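Side-chain contacts in tryptophan halogenase superfamily (Brevundimonas sp. BAL3, PDB 6FRL), which is a flavin-dependent halogenase that prefers bromination over chlorination, probably acting on an aromatic substrate as its tryptophan halogenase relatives do: residues 217-222 against 372-377; 400-405 against 418-423; 422-427 against 448-453. One frame throughout, in Å; residues are numbered along the deposited sequence.

Interaction 1: 217-222 against 372-377; sequences GDLFVD and RRFAQP
Phe374 turns the rim of its ring to Leu219, while one residue before Leu219 and two before Phe374, the Asp218 carboxylate lies beside the bent chain of Arg372. Strand 219-222 belongs to a mixed sheet of Rossmann type, where it runs parallel to its neighbours 13-17 and 337-339; the loop leading into helix 376-402 packs against the start of this strand. The ring contact is apolar and in-plane: Leu219 CD1 sits 3.7 Å from Phe374 CE2, at the edge and not over a face. Leu219 CG stands anti to the backbone N (chi1 177°), which brings CD1 to the ring edge although the bond to CB does not itself head for the loop. Further round the same ring, Phe374 CZ comes 3.6 Å from Asp218 O, an oblique approach to a carbonyl that also accepts a hydrogen bond from Asn336 ND2. The charged pair is looser. The carboxylate and guanidinium planes are nearly aligned, 20° apart, yet with Asp218 OD2 4.1 Å from Arg372 NE the attraction is one of charge only, since the oxygen stands off the guanidinium plane and no N-H is directed at it. The salt bridge of this carboxylate goes instead to Arg12 NE, which also lies close to the Arg372 head; the acid therefore probably offsets two neighbouring positive groups. A bend at chi3 (55°) turns the Arg372 head aside, and what Asp218 OD2 meets most closely is methylene carbon, Arg372 CD, at 3.6 Å.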
loop_
_atom_site.group_PDB
_atom_site.type_symbol
_atom_site.label_atom_id
_atom_site.label_comp_id
_atom_site.label_asym_id
_atom_site.label_seq_id
_atom_site.Cartn_x
_atom_site.Cartn_y
_atom_site.Cartn_z
ATOM N N GLY B 217 -26.651 24.827 7.104
ATOM C CA GLY B 217 -25.617 23.897 7.513
ATOM C C GLY B 217 -24.220 24.457 7.322
ATOM O O GLY B 217 -23.989 25.290 6.462
ATOM N N ASP B 218 -23.288 23.995 8.135
ATOM C CA ASP B 218 -21.866 24.272 7.940
ATOM C C ASP B 218 -21.213 23.395 6.853
ATOM O O ASP B 218 -20.303 23.863 6.161
ATOM C CB ASP B 218 -21.120 24.069 9.245
ATOM C CG ASP B 218 -21.545 25.044 10.319
ATOM O OD1 ASP B 218 -22.165 26.094 9.966
ATOM O OD2 ASP B 218 -21.223 24.754 11.510
ATOM N N LEU B 219 -21.648 22.122 6.764
ATOM C CA LEU B 219 -21.134 21.110 5.830
ATOM C C LEU B 219 -22.307 20.458 5.099
ATOM O O LEU B 219 -23.236 19.969 5.728
ATOM C CB LEU B 219 -20.291 20.040 6.556
ATOM C CG LEU B 219 -19.755 18.868 5.682
ATOM C CD1 LEU B 219 -18.676 19.383 4.751
ATOM C CD2 LEU B 219 -19.184 17.661 6.445
ATOM N N PHE B 220 -22.235 20.445 3.776
ATOM C CA PHE B 220 -23.220 19.815 2.929
ATOM C C PHE B 220 -22.652 18.585 2.216
ATOM O O PHE B 220 -21.538 18.657 1.661
ATOM C CB PHE B 220 -23.725 20.824 1.887
ATOM C CG PHE B 220 -24.629 21.864 2.471
ATOM C CD1 PHE B 220 -24.100 22.946 3.163
ATOM C CD2 PHE B 220 -26.011 21.715 2.406
ATOM C CE1 PHE B 220 -24.936 23.864 3.761
ATOM C CE2 PHE B 220 -26.841 22.648 2.984
ATOM C CZ PHE B 220 -26.306 23.716 3.668
ATOM N N VAL B 221 -23.415 17.475 2.219
ATOM C CA VAL B 221 -23.085 16.291 1.423
ATOM C C VAL B 221 -24.109 16.162 0.311
ATOM O O VAL B 221 -25.304 16.077 0.571
ATOM C CB VAL B 221 -23.070 14.977 2.242
ATOM C CG1 VAL B 221 -22.417 13.869 1.426
ATOM C CG2 VAL B 221 -22.335 15.140 3.566
ATOM N N ASP B 222 -23.645 16.138 -0.927
ATOM C CA ASP B 222 -24.541 16.017 -2.076
ATOM C C ASP B 222 -24.702 14.543 -2.377
ATOM O O ASP B 222 -23.775 13.909 -2.882
ATOM C CB ASP B 222 -23.968 16.772 -3.283
ATOM C CG ASP B 222 -24.897 16.790 -4.490
ATOM O OD1 ASP B 222 -25.819 15.970 -4.583
ATOM O OD2 ASP B 222 -24.688 17.643 -5.376
ATOM N N ARG B 372 -14.476 24.447 10.042
ATOM C CA ARG B 372 -15.161 25.489 9.293
ATOM C C ARG B 372 -14.256 26.382 8.478
ATOM O O ARG B 372 -14.775 27.150 7.667
ATOM C CB ARG B 372 -16.033 26.326 10.214
ATOM C CG ARG B 372 -17.263 25.559 10.704
ATOM C CD ARG B 372 -17.933 26.265 11.858
ATOM N NE ARG B 372 -18.258 27.628 11.516
ATOM C CZ ARG B 372 -18.633 28.561 12.389
ATOM N NH1 ARG B 372 -18.753 28.288 13.673
ATOM N NH2 ARG B 372 -18.902 29.790 11.967
ATOM N N ARG B 373 -12.943 26.273 8.695
ATOM C CA ARG B 373 -11.936 26.908 7.840
ATOM C C ARG B 373 -11.733 26.196 6.507
ATOM O O ARG B 373 -11.178 26.795 5.583
ATOM C CB ARG B 373 -10.563 27.007 8.546
ATOM C CG ARG B 373 -10.575 27.778 9.855
ATOM C CD ARG B 373 -9.156 28.116 10.320
ATOM N NE ARG B 373 -8.230 26.977 10.378
ATOM C CZ ARG B 373 -8.271 25.976 11.270
ATOM N NH1 ARG B 373 -9.231 25.907 12.186
ATOM N NH2 ARG B 373 -7.354 25.006 11.224
ATOM N N PHE B 374 -12.131 24.919 6.415
ATOM C CA PHE B 374 -12.038 24.140 5.174
ATOM C C PHE B 374 -10.665 24.293 4.494
ATOM O O PHE B 374 -10.540 24.688 3.311
ATOM C CB PHE B 374 -13.221 24.481 4.242
ATOM C CG PHE B 374 -14.520 23.855 4.666
ATOM C CD1 PHE B 374 -15.373 24.518 5.565
ATOM C CD2 PHE B 374 -14.887 22.584 4.199
ATOM C CE1 PHE B 374 -16.568 23.935 5.982
ATOM C CE2 PHE B 374 -16.081 21.991 4.611
ATOM C CZ PHE B 374 -16.919 22.672 5.519
ATOM N N ALA B 375 -9.636 23.966 5.273
ATOM C CA ALA B 375 -8.249 24.054 4.844
ATOM C C ALA B 375 -8.013 23.346 3.501
ATOM O O ALA B 375 -8.390 22.181 3.309
ATOM C CB ALA B 375 -7.357 23.485 5.905
ATOM N N GLN B 376 -7.392 24.070 2.578
ATOM C CA GLN B 376 -7.228 23.640 1.190
ATOM C C GLN B 376 -6.512 22.302 1.044
ATOM O O GLN B 376 -6.901 21.522 0.181
ATOM C CB GLN B 376 -6.524 24.735 0.330
ATOM C CG GLN B 376 -6.572 24.533 -1.195
ATOM C CD GLN B 376 -7.969 24.357 -1.768
ATOM O OE1 GLN B 376 -8.798 25.201 -1.582
ATOM N NE2 GLN B 376 -8.222 23.265 -2.469
ATOM N N PRO B 377 -5.491 22.019 1.890
ATOM C CA PRO B 377 -4.812 20.691 1.764
ATOM C C PRO B 377 -5.724 19.460 2.008
ATOM O O PRO B 377 -5.532 18.393 1.409
ATOM C CB PRO B 377 -3.702 20.780 2.805
ATOM C CG PRO B 377 -3.458 22.265 3.002
ATOM C CD PRO B 377 -4.778 22.925 2.822
#

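Interaction 2: 400-405 against 418-423; sequences HYKLNR and MPVPET
Lys402 NZ gives a hydrogen bond of 2.9 Å to Met418 O and a second to Arg416 O, so the ammonium grips two backbone carbonyls where helix 410-417 ends. The contact lies in the helical part of the halogenase fold, where the last turn of helix 376-402 meets the loop linking helices 410-417 and 422-434. Seen from Met418 O, the donor is at a C=O...N angle of 148° and tilted 24° from the carbonyl plane. Carbonyls at the end of a helix carry the negative end of its dipole, and a cation placed there is likely to be stabilised. The lysine reaches them by setting CG anti to its backbone N, bending once at chi2 and then running extended. On the way its methylenes cross the Val420 side chain at about a right angle. Val420 CG1 lies 3.8 Å from Lys402 CE and equally near Lys402 CD, so the aliphatic part of the lysine packs on a methyl while its tip makes the polar bonds. Val420 also touches Ile398, one turn before Lys402 on helix 376-402. Replacing Lys402 with a methionine would probably leave the carbonyls of Met418 and Arg416 without their charged donor and loosen the loop at the helix end. Asn404, just past the end of helix 376-402, turns back on it and also bonds Trp412 O through ND2: Tyr401 O accepts from Asn404 N and, in the carbonyl plane, from Asn404 ND2 at 2.9 Å, with an N-H...O angle of 170°.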
loop_
_atom_site.group_PDB
_atom_site.type_symbol
_atom_site.label_atom_id
_atom_site.label_comp_id
_atom_site.label_asym_id
_atom_site.label_seq_id
_atom_site.Cartn_x
_atom_site.Cartn_y
_atom_site.Cartn_z
ATOM N N HIS B 400 -11.837 -5.973 -18.967
ATOM C CA HIS B 400 -12.803 -7.032 -19.275
ATOM C C HIS B 400 -13.197 -6.986 -20.789
ATOM O O HIS B 400 -13.307 -8.026 -21.484
ATOM C CB HIS B 400 -14.065 -6.902 -18.414
ATOM C CG HIS B 400 -13.885 -7.178 -16.942
ATOM N ND1 HIS B 400 -13.182 -6.341 -16.100
ATOM C CD2 HIS B 400 -14.420 -8.148 -16.141
ATOM C CE1 HIS B 400 -13.260 -6.796 -14.856
ATOM N NE2 HIS B 400 -14.004 -7.890 -14.854
ATOM N N TYR B 401 -13.399 -5.780 -21.293
ATOM C CA TYR B 401 -13.735 -5.591 -22.703
ATOM C C TYR B 401 -12.506 -5.806 -23.602
ATOM O O TYR B 401 -12.583 -6.474 -24.627
ATOM C CB TYR B 401 -14.277 -4.169 -22.948
ATOM C CG TYR B 401 -15.634 -3.871 -22.352
ATOM C CD1 TYR B 401 -16.804 -4.384 -22.937
ATOM C CD2 TYR B 401 -15.775 -3.042 -21.225
ATOM C CE1 TYR B 401 -18.056 -4.109 -22.393
ATOM C CE2 TYR B 401 -17.028 -2.756 -20.692
ATOM C CZ TYR B 401 -18.159 -3.289 -21.281
ATOM O OH TYR B 401 -19.414 -3.001 -20.804
ATOM N N LYS B 402 -11.382 -5.211 -23.196
ATOM C CA LYS B 402 -10.124 -5.276 -23.939
ATOM C C LYS B 402 -9.648 -6.688 -24.275
ATOM O O LYS B 402 -9.053 -6.874 -25.335
ATOM C CB LYS B 402 -9.040 -4.537 -23.166
ATOM C CG LYS B 402 -7.678 -4.464 -23.871
ATOM C CD LYS B 402 -7.786 -3.879 -25.272
ATOM C CE LYS B 402 -6.471 -3.362 -25.809
ATOM N NZ LYS B 402 -6.597 -2.969 -27.246
ATOM N N LEU B 403 -9.903 -7.659 -23.387
ATOM C CA LEU B 403 -9.414 -9.040 -23.537
ATOM C C LEU B 403 -10.450 -10.061 -24.050
ATOM O O LEU B 403 -10.180 -11.289 -24.115
ATOM C CB LEU B 403 -8.877 -9.535 -22.192
ATOM C CG LEU B 403 -7.787 -8.701 -21.514
ATOM C CD1 LEU B 403 -7.367 -9.375 -20.227
ATOM C CD2 LEU B 403 -6.590 -8.543 -22.434
ATOM N N ASN B 404 -11.624 -9.582 -24.438
ATOM C CA ASN B 404 -12.661 -10.488 -24.911
ATOM C C ASN B 404 -12.165 -11.251 -26.162
ATOM O O ASN B 404 -11.309 -10.755 -26.886
ATOM C CB ASN B 404 -13.966 -9.727 -25.146
ATOM C CG ASN B 404 -14.096 -9.217 -26.560
ATOM O OD1 ASN B 404 -14.507 -9.967 -27.451
ATOM N ND2 ASN B 404 -13.793 -7.936 -26.772
ATOM N N ARG B 405 -12.684 -12.451 -26.372
ATOM C CA ARG B 405 -12.345 -13.288 -27.533
ATOM C C ARG B 405 -13.581 -13.624 -28.436
ATOM O O ARG B 405 -13.626 -14.641 -29.133
ATOM C CB ARG B 405 -11.654 -14.577 -27.057
ATOM C CG ARG B 405 -10.264 -14.385 -26.488
ATOM C CD ARG B 405 -9.495 -15.711 -26.627
ATOM N NE ARG B 405 -8.243 -15.751 -25.858
ATOM C CZ ARG B 405 -7.026 -16.067 -26.324
ATOM N NH1 ARG B 405 -6.828 -16.400 -27.606
ATOM N NH2 ARG B 405 -5.981 -16.050 -25.502
ATOM N N MET B 418 -9.584 -1.365 -29.387
ATOM C CA MET B 418 -9.719 0.033 -28.859
ATOM C C MET B 418 -8.474 0.452 -28.071
ATOM O O MET B 418 -7.854 -0.370 -27.397
ATOM C CB MET B 418 -10.988 0.224 -27.978
ATOM C CG MET B 418 -10.859 -0.150 -26.496
ATOM S SD MET B 418 -12.362 -0.447 -25.537
ATOM C CE MET B 418 -13.223 1.071 -25.924
ATOM N N PRO B 419 -8.102 1.726 -28.153
ATOM C CA PRO B 419 -7.060 2.191 -27.235
ATOM C C PRO B 419 -7.537 2.234 -25.763
ATOM O O PRO B 419 -8.730 2.316 -25.504
ATOM C CB PRO B 419 -6.682 3.579 -27.772
ATOM C CG PRO B 419 -7.834 4.015 -28.582
ATOM C CD PRO B 419 -8.644 2.808 -28.988
ATOM N N VAL B 420 -6.590 2.126 -24.827
ATOM C CA VAL B 420 -6.878 2.047 -23.409
ATOM C C VAL B 420 -5.878 2.927 -22.689
ATOM O O VAL B 420 -4.781 3.170 -23.186
ATOM C CB VAL B 420 -6.822 0.582 -22.854
ATOM C CG1 VAL B 420 -7.638 -0.373 -23.709
ATOM C CG2 VAL B 420 -5.408 0.041 -22.751
ATOM N N PRO B 421 -6.241 3.411 -21.499
ATOM C CA PRO B 421 -5.307 4.261 -20.803
ATOM C C PRO B 421 -3.917 3.627 -20.669
ATOM O O PRO B 421 -3.801 2.403 -20.583
ATOM C CB PRO B 421 -5.972 4.450 -19.431
ATOM C CG PRO B 421 -7.433 4.299 -19.716
ATOM C CD PRO B 421 -7.496 3.219 -20.751
ATOM N N GLU B 422 -2.887 4.475 -20.673
ATOM C CA GLU B 422 -1.493 4.080 -20.436
ATOM C C GLU B 422 -1.283 3.310 -19.128
ATOM O O GLU B 422 -0.458 2.395 -19.077
ATOM C CB GLU B 422 -0.551 5.312 -20.501
ATOM C CG GLU B 422 0.751 5.189 -19.686
ATOM C CD GLU B 422 1.939 5.967 -20.274
ATOM O OE1 GLU B 422 1.745 7.115 -20.764
ATOM O OE2 GLU B 422 3.070 5.407 -20.244
ATOM N N THR B 423 -1.987 3.689 -18.072
ATOM C CA THR B 423 -1.928 2.946 -16.788
ATOM C C THR B 423 -2.261 1.435 -16.945
ATOM O O THR B 423 -1.594 0.584 -16.343
ATOM C CB THR B 423 -2.884 3.572 -15.759
ATOM O OG1 THR B 423 -4.099 3.903 -16.411
ATOM C CG2 THR B 423 -2.294 4.843 -15.183
#

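Interaction 3: 422-427 against 448-453; sequences ETLERK and ASWLAI
Lys427 lays its CE over one face of the Trp450 indole, with the ring reaching across from helix 447-456 to helix 422-434. This is helix-to-helix packing in the helical part of the halogenase fold, carried by side chains alone: the closest CA atoms, those of Lys427 and Trp450, are 9.6 Å apart. The tight part is a CH-pi contact. Lys427 CE stands 3.5 Å from the centroid of the six-membered ring and only 13° off the ring normal, while Lys427 CD follows across the same ring, 3.6 Å from Trp450 CH2. The two side chains meet at about a right angle. Bends at chi3 and chi4 (82°) carry the ammonium outward, so Lys427 NZ is 4.7 Å from that centroid and 26° off the normal, an off-centre cation-pi contact. Packing is sparser at the rim of the indole, where Leu424 CD1 approaches Trp450 CZ3 near the ring plane at 3.9 Å and adds a small apolar touch. The solvent side of helix 422-434 carries the exposed Glu422 and Glu425, whereas Leu424, Lys427 and Trp450 are all buried. The indole is also fixed from other directions: Trp450 NE1 is hydrogen-bonded to Phe445 O, and Phe396 of helix 376-402 meets the ring edge-to-face. Lys427 NZ forms a salt bridge with Glu443 and a hydrogen bond with Val438 O. The chemistry thus implies a divided role, in which the carboxylate and carbonyl probably offset the cost of burying the charge, the aromatic face receives mainly the methylenes, and the cation-pi term is probably secondary.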
loop_
_atom_site.group_PDB
_atom_site.type_symbol
_atom_site.label_atom_id
_atom_site.label_comp_id
_atom_site.label_asym_id
_atom_site.label_seq_id
_atom_site.Cartn_x
_atom_site.Cartn_y
_atom_site.Cartn_z
ATOM N N GLU B 422 -2.887 4.475 -20.673
ATOM C CA GLU B 422 -1.493 4.080 -20.436
ATOM C C GLU B 422 -1.283 3.310 -19.128
ATOM O O GLU B 422 -0.458 2.395 -19.077
ATOM C CB GLU B 422 -0.551 5.312 -20.501
ATOM C CG GLU B 422 0.751 5.189 -19.686
ATOM C CD GLU B 422 1.939 5.967 -20.274
ATOM O OE1 GLU B 422 1.745 7.115 -20.764
ATOM O OE2 GLU B 422 3.070 5.407 -20.244
ATOM N N THR B 423 -1.987 3.689 -18.072
ATOM C CA THR B 423 -1.928 2.946 -16.788
ATOM C C THR B 423 -2.261 1.435 -16.945
ATOM O O THR B 423 -1.594 0.584 -16.343
ATOM C CB THR B 423 -2.884 3.572 -15.759
ATOM O OG1 THR B 423 -4.099 3.903 -16.411
ATOM C CG2 THR B 423 -2.294 4.843 -15.183
ATOM N N LEU B 424 -3.256 1.134 -17.784
ATOM C CA LEU B 424 -3.641 -0.223 -18.121
ATOM C C LEU B 424 -2.703 -0.906 -19.126
ATOM O O LEU B 424 -2.514 -2.141 -19.054
ATOM C CB LEU B 424 -5.069 -0.251 -18.668
ATOM C CG LEU B 424 -5.646 -1.641 -18.956
ATOM C CD1 LEU B 424 -5.613 -2.525 -17.698
ATOM C CD2 LEU B 424 -7.067 -1.482 -19.469
ATOM N N GLU B 425 -2.160 -0.133 -20.073
ATOM C CA GLU B 425 -1.150 -0.658 -21.017
ATOM C C GLU B 425 0.033 -1.216 -20.241
ATOM O O GLU B 425 0.500 -2.312 -20.534
ATOM C CB GLU B 425 -0.661 0.410 -22.012
ATOM C CG GLU B 425 -1.599 0.659 -23.197
ATOM C CD GLU B 425 -1.162 1.834 -24.104
ATOM O OE1 GLU B 425 -0.150 2.529 -23.794
ATOM O OE2 GLU B 425 -1.852 2.073 -25.134
ATOM N N ARG B 426 0.487 -0.466 -19.249
ATOM C CA ARG B 426 1.627 -0.876 -18.435
ATOM C C ARG B 426 1.362 -2.147 -17.630
ATOM O O ARG B 426 2.257 -2.989 -17.529
ATOM C CB ARG B 426 2.031 0.235 -17.460
ATOM C CG ARG B 426 2.785 1.383 -18.104
ATOM C CD ARG B 426 3.016 2.451 -17.062
ATOM N NE ARG B 426 3.725 1.875 -15.900
ATOM C CZ ARG B 426 3.846 2.450 -14.702
ATOM N NH1 ARG B 426 3.300 3.646 -14.443
ATOM N NH2 ARG B 426 4.531 1.817 -13.756
ATOM N N LYS B 427 0.153 -2.264 -17.067
ATOM C CA LYS B 427 -0.262 -3.467 -16.349
ATOM C C LYS B 427 -0.243 -4.685 -17.246
ATOM O O LYS B 427 0.358 -5.694 -16.889
ATOM C CB LYS B 427 -1.671 -3.324 -15.741
ATOM C CG LYS B 427 -1.704 -2.727 -14.350
ATOM C CD LYS B 427 -3.124 -2.549 -13.827
ATOM C CE LYS B 427 -3.236 -2.896 -12.351
ATOM N NZ LYS B 427 -2.816 -1.781 -11.507
ATOM N N ALA B 448 -5.062 -10.658 -6.849
ATOM C CA ALA B 448 -5.816 -11.897 -7.155
ATOM C C ALA B 448 -7.040 -11.645 -8.063
ATOM O O ALA B 448 -7.457 -12.523 -8.835
ATOM C CB ALA B 448 -6.223 -12.625 -5.887
ATOM N N SER B 449 -7.610 -10.445 -7.988
ATOM C CA SER B 449 -8.727 -10.122 -8.860
ATOM C C SER B 449 -8.281 -9.892 -10.293
ATOM O O SER B 449 -9.024 -10.201 -11.226
ATOM C CB SER B 449 -9.493 -8.914 -8.313
ATOM O OG SER B 449 -10.238 -9.324 -7.181
ATOM N N TRP B 450 -7.090 -9.323 -10.460
ATOM C CA TRP B 450 -6.494 -9.107 -11.793
ATOM C C TRP B 450 -6.163 -10.455 -12.446
ATOM O O TRP B 450 -6.480 -10.691 -13.619
ATOM C CB TRP B 450 -5.246 -8.180 -11.688
ATOM C CG TRP B 450 -5.648 -6.765 -11.394
ATOM C CD1 TRP B 450 -5.902 -6.231 -10.172
ATOM C CD2 TRP B 450 -5.923 -5.729 -12.346
ATOM N NE1 TRP B 450 -6.294 -4.920 -10.290
ATOM C CE2 TRP B 450 -6.331 -4.590 -11.617
ATOM C CE3 TRP B 450 -5.882 -5.657 -13.751
ATOM C CZ2 TRP B 450 -6.689 -3.387 -12.238
ATOM C CZ3 TRP B 450 -6.221 -4.454 -14.368
ATOM C CH2 TRP B 450 -6.616 -3.339 -13.612
ATOM N N LEU B 451 -5.538 -11.330 -11.642
ATOM C CA LEU B 451 -5.285 -12.732 -11.990
ATOM C C LEU B 451 -6.531 -13.451 -12.488
ATOM O O LEU B 451 -6.471 -14.137 -13.500
ATOM C CB LEU B 451 -4.699 -13.487 -10.812
ATOM C CG LEU B 451 -4.259 -14.942 -11.013
ATOM C CD1 LEU B 451 -3.370 -15.136 -12.238
ATOM C CD2 LEU B 451 -3.507 -15.448 -9.780
ATOM N N ALA B 452 -7.658 -13.277 -11.796
ATOM C CA ALA B 452 -8.919 -13.936 -12.194
ATOM C C ALA B 452 -9.363 -13.512 -13.595
ATOM O O ALA B 452 -9.899 -14.314 -14.376
ATOM C CB ALA B 452 -10.024 -13.649 -11.187
ATOM N N ILE B 453 -9.152 -12.237 -13.908
ATOM C CA ILE B 453 -9.534 -11.731 -15.216
ATOM C C ILE B 453 -8.524 -12.188 -16.290
ATOM O O ILE B 453 -8.929 -12.679 -17.358
ATOM C CB ILE B 453 -9.728 -10.203 -15.178
ATOM C CG1 ILE B 453 -10.780 -9.817 -14.090
ATOM C CG2 ILE B 453 -10.123 -9.668 -16.559
ATOM C CD1 ILE B 453 -12.090 -10.591 -14.099
#

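From the N terminus, interaction 1 comes first, closing a long loop of 149 residues and tying the Rossmann-type sheet to the entrance of helix 376-402. That helix then carries the chain to interaction 2, whose centre is 38 Å away. Interaction 2 closes a short loop of 12 residues around helix 410-417. Interaction 3 opens where it ends, sharing Glu422 and Thr423, and closes a loop of 20 residues, the rest of helix 422-434 and the connection that follows, to reach helix 447-456. None nests within another; the last two merely overlap. They also touch in space, His400 NE2 lying 3.4 Å from Ile453 CD1, and so join three helices at one place.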